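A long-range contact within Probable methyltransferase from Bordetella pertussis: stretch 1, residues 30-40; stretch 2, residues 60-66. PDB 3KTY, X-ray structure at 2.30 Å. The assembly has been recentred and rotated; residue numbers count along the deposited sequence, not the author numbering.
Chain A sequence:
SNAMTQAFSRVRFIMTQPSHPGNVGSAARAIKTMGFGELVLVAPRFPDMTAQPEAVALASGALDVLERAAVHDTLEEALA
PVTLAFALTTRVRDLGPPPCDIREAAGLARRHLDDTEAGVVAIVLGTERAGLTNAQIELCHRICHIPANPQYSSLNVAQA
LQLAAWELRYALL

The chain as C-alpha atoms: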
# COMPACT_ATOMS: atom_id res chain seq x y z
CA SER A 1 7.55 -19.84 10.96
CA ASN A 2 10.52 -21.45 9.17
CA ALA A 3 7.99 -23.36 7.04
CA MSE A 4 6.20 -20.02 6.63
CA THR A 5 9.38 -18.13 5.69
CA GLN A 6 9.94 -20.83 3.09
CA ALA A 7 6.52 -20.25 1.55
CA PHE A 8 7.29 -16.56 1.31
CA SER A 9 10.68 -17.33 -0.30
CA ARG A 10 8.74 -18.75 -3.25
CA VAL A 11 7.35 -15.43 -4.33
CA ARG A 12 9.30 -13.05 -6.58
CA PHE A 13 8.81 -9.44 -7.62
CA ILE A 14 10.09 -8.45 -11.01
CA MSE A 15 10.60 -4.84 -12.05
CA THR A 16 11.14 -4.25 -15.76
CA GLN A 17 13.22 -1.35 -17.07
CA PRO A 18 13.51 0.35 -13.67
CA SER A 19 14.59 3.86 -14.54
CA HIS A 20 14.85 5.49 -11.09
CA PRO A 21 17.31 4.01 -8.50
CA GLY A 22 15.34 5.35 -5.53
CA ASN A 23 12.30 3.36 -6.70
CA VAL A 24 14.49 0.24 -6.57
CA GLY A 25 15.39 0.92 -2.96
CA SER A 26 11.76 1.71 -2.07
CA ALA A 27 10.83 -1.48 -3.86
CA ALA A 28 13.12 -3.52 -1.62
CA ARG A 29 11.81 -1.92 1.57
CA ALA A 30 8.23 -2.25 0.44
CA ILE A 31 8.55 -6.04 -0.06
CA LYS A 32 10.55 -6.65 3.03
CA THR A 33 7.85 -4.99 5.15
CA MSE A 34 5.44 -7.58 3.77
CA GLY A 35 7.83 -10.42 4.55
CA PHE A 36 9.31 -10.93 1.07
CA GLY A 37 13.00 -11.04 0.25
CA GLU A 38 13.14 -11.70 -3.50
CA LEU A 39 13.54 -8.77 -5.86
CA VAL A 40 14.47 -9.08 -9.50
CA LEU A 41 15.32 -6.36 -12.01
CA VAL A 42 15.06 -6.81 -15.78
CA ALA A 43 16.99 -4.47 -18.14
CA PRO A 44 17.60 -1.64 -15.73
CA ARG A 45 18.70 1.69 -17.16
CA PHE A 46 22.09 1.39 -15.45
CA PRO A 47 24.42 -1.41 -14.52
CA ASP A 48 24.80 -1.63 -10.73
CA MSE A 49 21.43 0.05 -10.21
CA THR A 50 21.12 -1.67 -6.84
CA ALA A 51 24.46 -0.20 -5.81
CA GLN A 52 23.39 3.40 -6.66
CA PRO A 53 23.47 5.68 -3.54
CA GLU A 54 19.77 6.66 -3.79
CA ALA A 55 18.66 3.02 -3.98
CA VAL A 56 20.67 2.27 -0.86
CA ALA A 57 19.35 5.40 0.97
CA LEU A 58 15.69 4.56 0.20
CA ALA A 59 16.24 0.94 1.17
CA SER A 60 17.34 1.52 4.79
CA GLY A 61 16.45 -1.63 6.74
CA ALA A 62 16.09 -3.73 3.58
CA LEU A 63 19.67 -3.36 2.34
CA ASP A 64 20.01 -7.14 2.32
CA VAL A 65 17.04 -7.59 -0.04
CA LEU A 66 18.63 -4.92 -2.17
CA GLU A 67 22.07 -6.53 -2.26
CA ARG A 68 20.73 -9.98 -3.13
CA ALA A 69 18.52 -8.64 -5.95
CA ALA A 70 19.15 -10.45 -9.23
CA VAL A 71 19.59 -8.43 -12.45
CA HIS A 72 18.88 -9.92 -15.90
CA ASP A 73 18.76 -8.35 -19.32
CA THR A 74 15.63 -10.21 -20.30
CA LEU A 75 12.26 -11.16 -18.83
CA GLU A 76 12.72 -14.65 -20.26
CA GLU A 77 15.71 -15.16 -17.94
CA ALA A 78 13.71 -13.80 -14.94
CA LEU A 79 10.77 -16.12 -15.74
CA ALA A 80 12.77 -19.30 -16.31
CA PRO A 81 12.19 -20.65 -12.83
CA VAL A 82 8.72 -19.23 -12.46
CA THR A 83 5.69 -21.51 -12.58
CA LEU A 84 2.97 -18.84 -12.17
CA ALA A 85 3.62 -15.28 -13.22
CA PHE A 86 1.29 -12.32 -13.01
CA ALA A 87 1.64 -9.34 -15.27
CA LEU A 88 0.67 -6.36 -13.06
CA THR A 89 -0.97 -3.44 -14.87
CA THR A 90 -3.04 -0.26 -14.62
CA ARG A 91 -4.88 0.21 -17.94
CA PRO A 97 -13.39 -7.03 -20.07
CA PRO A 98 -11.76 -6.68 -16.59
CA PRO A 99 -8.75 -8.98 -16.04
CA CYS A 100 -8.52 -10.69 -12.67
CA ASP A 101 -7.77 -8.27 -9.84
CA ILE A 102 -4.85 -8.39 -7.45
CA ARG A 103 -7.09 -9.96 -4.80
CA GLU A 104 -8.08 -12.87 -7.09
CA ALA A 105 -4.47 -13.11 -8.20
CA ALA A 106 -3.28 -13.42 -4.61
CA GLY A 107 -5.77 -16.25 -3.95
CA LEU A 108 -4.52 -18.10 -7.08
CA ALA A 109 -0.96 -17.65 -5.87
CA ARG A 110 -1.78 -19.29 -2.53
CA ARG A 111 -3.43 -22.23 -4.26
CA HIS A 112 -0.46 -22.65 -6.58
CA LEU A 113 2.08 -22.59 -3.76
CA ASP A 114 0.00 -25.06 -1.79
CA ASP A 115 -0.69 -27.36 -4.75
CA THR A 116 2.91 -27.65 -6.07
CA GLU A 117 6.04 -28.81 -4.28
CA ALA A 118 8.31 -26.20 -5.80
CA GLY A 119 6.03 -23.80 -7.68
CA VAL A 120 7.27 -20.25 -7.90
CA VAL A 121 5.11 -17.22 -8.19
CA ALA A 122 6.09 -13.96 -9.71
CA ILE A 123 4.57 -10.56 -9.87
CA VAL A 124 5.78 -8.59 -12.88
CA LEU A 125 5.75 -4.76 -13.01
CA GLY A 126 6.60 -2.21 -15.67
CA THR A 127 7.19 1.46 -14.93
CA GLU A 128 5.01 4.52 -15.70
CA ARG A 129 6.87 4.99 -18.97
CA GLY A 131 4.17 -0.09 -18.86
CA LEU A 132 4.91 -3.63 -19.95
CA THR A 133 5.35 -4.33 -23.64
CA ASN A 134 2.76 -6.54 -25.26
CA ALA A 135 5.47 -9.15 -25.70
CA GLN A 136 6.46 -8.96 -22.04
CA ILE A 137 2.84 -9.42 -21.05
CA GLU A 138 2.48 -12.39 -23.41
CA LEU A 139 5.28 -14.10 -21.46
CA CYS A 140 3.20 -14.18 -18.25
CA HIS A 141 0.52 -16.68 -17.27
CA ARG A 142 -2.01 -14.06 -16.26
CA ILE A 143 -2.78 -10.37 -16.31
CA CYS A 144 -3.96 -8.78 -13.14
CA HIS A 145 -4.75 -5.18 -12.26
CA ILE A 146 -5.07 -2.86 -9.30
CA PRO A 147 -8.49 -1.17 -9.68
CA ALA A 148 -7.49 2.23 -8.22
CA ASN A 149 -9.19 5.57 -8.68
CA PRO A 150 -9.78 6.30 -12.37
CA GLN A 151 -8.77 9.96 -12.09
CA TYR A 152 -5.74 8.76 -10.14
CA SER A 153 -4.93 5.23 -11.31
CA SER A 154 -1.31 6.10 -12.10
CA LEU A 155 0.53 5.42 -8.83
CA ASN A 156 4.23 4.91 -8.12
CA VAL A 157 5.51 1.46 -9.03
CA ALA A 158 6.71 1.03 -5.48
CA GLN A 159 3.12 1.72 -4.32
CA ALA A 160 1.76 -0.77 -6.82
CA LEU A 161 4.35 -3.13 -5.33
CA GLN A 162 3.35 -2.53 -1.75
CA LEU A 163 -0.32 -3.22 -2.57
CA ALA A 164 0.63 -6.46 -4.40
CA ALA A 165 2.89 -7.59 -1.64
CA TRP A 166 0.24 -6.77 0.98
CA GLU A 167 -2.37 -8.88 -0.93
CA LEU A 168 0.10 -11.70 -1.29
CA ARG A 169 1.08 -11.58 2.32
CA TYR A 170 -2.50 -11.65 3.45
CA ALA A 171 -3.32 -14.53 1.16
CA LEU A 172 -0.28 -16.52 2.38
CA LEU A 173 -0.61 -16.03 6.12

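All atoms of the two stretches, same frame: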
# COMPACT_ATOMS: atom_id res chain seq x y z
N ALA A 30 9.61 -1.79 0.61
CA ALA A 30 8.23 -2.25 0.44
C ALA A 30 8.08 -3.78 0.60
O ALA A 30 7.31 -4.24 1.43
CB ALA A 30 7.69 -1.82 -0.92
N ILE A 31 8.80 -4.59 -0.19
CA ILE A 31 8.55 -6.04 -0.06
C ILE A 31 9.03 -6.63 1.24
O ILE A 31 8.42 -7.54 1.79
CB ILE A 31 8.99 -6.90 -1.29
CG1 ILE A 31 10.51 -6.86 -1.49
CG2 ILE A 31 8.25 -6.48 -2.56
CD1 ILE A 31 10.95 -7.82 -2.57
N LYS A 32 10.12 -6.12 1.77
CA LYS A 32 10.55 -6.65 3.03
C LYS A 32 9.49 -6.43 4.10
O LYS A 32 9.28 -7.31 4.92
CB LYS A 32 11.88 -6.05 3.47
CG LYS A 32 12.53 -6.89 4.53
CD LYS A 32 13.89 -6.35 4.89
CE LYS A 32 14.65 -7.34 5.77
NZ LYS A 32 15.54 -6.60 6.70
N THR A 33 8.85 -5.25 4.12
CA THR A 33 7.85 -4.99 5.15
C THR A 33 6.69 -5.97 5.12
O THR A 33 6.00 -6.14 6.12
CB THR A 33 7.26 -3.54 5.12
OG1 THR A 33 6.40 -3.37 3.98
CG2 THR A 33 8.35 -2.53 5.10
N MSE A 34 6.47 -6.57 3.97
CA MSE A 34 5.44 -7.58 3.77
C MSE A 34 5.98 -9.00 3.97
O MSE A 34 5.27 -9.97 3.81
CB MSE A 34 4.80 -7.44 2.37
CG MSE A 34 4.02 -6.07 2.19
SE MSE A 34 2.70 -5.77 3.67
CE MSE A 34 2.88 -3.83 3.84
N GLY A 35 7.25 -9.11 4.32
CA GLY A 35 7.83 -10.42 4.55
C GLY A 35 8.51 -11.06 3.35
O GLY A 35 8.93 -12.19 3.44
N PHE A 36 8.65 -10.34 2.24
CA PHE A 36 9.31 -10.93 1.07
C PHE A 36 10.77 -10.50 0.90
O PHE A 36 11.13 -9.36 1.17
CB PHE A 36 8.50 -10.66 -0.18
CG PHE A 36 7.10 -11.22 -0.13
CD1 PHE A 36 6.86 -12.56 -0.43
CD2 PHE A 36 6.01 -10.43 0.24
CE1 PHE A 36 5.54 -13.10 -0.39
CE2 PHE A 36 4.67 -10.96 0.28
CZ PHE A 36 4.44 -12.29 -0.04
N GLY A 37 11.60 -11.40 0.40
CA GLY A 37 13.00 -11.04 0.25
C GLY A 37 13.55 -11.07 -1.16
O GLY A 37 14.74 -10.80 -1.35
N GLU A 38 12.70 -11.40 -2.13
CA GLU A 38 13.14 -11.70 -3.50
C GLU A 38 12.77 -10.64 -4.54
O GLU A 38 11.65 -10.61 -5.06
CB GLU A 38 12.59 -13.06 -3.95
CG GLU A 38 13.63 -14.00 -4.44
CD GLU A 38 14.52 -14.48 -3.33
OE1 GLU A 38 14.00 -15.16 -2.42
OE2 GLU A 38 15.74 -14.17 -3.36
N LEU A 39 13.74 -9.82 -4.88
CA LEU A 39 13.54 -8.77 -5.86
C LEU A 39 14.43 -8.98 -7.09
O LEU A 39 15.61 -9.22 -6.97
CB LEU A 39 13.86 -7.41 -5.24
CG LEU A 39 13.79 -6.19 -6.17
CD1 LEU A 39 12.37 -5.80 -6.52
CD2 LEU A 39 14.47 -5.04 -5.49
N VAL A 40 13.82 -8.86 -8.26
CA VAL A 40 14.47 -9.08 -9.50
C VAL A 40 14.29 -7.88 -10.42
O VAL A 40 13.19 -7.37 -10.59
CB VAL A 40 13.88 -10.35 -10.21
CG1 VAL A 40 14.62 -10.59 -11.55
CG2 VAL A 40 14.01 -11.58 -9.33
N SER A 60 16.91 1.69 3.40
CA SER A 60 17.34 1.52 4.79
C SER A 60 16.48 0.52 5.59
O SER A 60 15.26 0.69 5.72
CB SER A 60 17.40 2.87 5.51
OG SER A 60 16.11 3.44 5.58
N GLY A 61 17.13 -0.51 6.11
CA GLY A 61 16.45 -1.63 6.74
C GLY A 61 16.41 -2.87 5.85
O GLY A 61 16.56 -3.99 6.31
N ALA A 62 16.20 -2.65 4.56
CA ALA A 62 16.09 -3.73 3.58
C ALA A 62 17.31 -3.78 2.64
O ALA A 62 17.21 -4.16 1.48
CB ALA A 62 14.82 -3.56 2.77
N LEU A 63 18.46 -3.40 3.16
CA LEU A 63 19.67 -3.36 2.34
C LEU A 63 20.09 -4.74 1.85
O LEU A 63 20.65 -4.87 0.76
CB LEU A 63 20.82 -2.73 3.11
CG LEU A 63 21.27 -1.51 2.32
CD1 LEU A 63 21.94 -0.46 3.23
CD2 LEU A 63 22.17 -1.96 1.15
N ASP A 64 19.82 -5.75 2.67
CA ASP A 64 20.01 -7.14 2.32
C ASP A 64 19.16 -7.59 1.11
O ASP A 64 19.64 -8.30 0.26
CB ASP A 64 19.72 -8.04 3.55
CG ASP A 64 18.25 -7.93 4.03
OD1 ASP A 64 17.81 -8.83 4.81
OD2 ASP A 64 17.55 -6.96 3.64
N VAL A 65 17.90 -7.19 1.06
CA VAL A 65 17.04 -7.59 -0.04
C VAL A 65 17.61 -6.97 -1.30
O VAL A 65 17.61 -7.58 -2.39
CB VAL A 65 15.58 -7.12 0.19
CG1 VAL A 65 14.74 -7.14 -1.09
CG2 VAL A 65 14.92 -7.95 1.25
N LEU A 66 18.12 -5.76 -1.12
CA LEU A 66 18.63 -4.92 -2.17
C LEU A 66 19.93 -5.46 -2.73
O LEU A 66 20.13 -5.47 -3.93
CB LEU A 66 18.88 -3.53 -1.63
CG LEU A 66 19.36 -2.57 -2.71
CD1 LEU A 66 18.31 -2.37 -3.81
CD2 LEU A 66 19.79 -1.22 -2.08
O HOH W 1 16.17 -9.79 -3.36

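Ser60 opens stretch 2 without touching stretch 1, and its poor order leaves little to read from its side chain. Gly61 makes the first link, through its backbone: Lys32 NZ donates a hydrogen bond to Gly61 O at 2.8 Å. Lys32 can reach it because its CA-to-CB bond points toward stretch 2 and chi1 to chi3 are all t, so the chain runs nearly extended. The phi/psi of Gly61, 104/-39°, would jam a CB against the carbonyl O of Ser60, which by itself calls for glycine here.

Ala62 occupies the N-cap position of the helix that starts at Leu63. Its CB points toward stretch 1 and packs against the aliphatic part of the same lysine, with Ala62 CB 3.6 Å from Lys32 CD. Leu63 points away and makes no contact.

Asp64 starts sideways, but its carboxylate comes nearer. Asp64 OD2 lies 3.7 Å from Lys32 NZ, a long salt bridge, so the shorter hydrogen bond to Gly61 O is the tighter of the lysine's two polar links. The same OD2 accepts a weak bond from Val65 N, 2.6 Å away but with an N-H...acceptor angle of only 127°.

Val65 is the residue of stretch 2 most covered by the partner, at 101 Å² of its surface. Its CG1 lies 4.1 Å from Ile31 CD1 and 4.3 Å from Leu39 CB, both apolar contacts, and 3.7 Å from Gly37 O. Val65 CG2 sits 4.1 Å from Lys32 CD and 4.0 Å from Phe36 O. The Phe36 ring, by contrast, leads away. A water adds a polar bridge, donating to Val65 O (2.8 Å from the water O) and Gly37 O (2.7 Å) while accepting from Leu39 N (2.9 Å).

Leu66 closes the stretch without a contact within 4.5 Å.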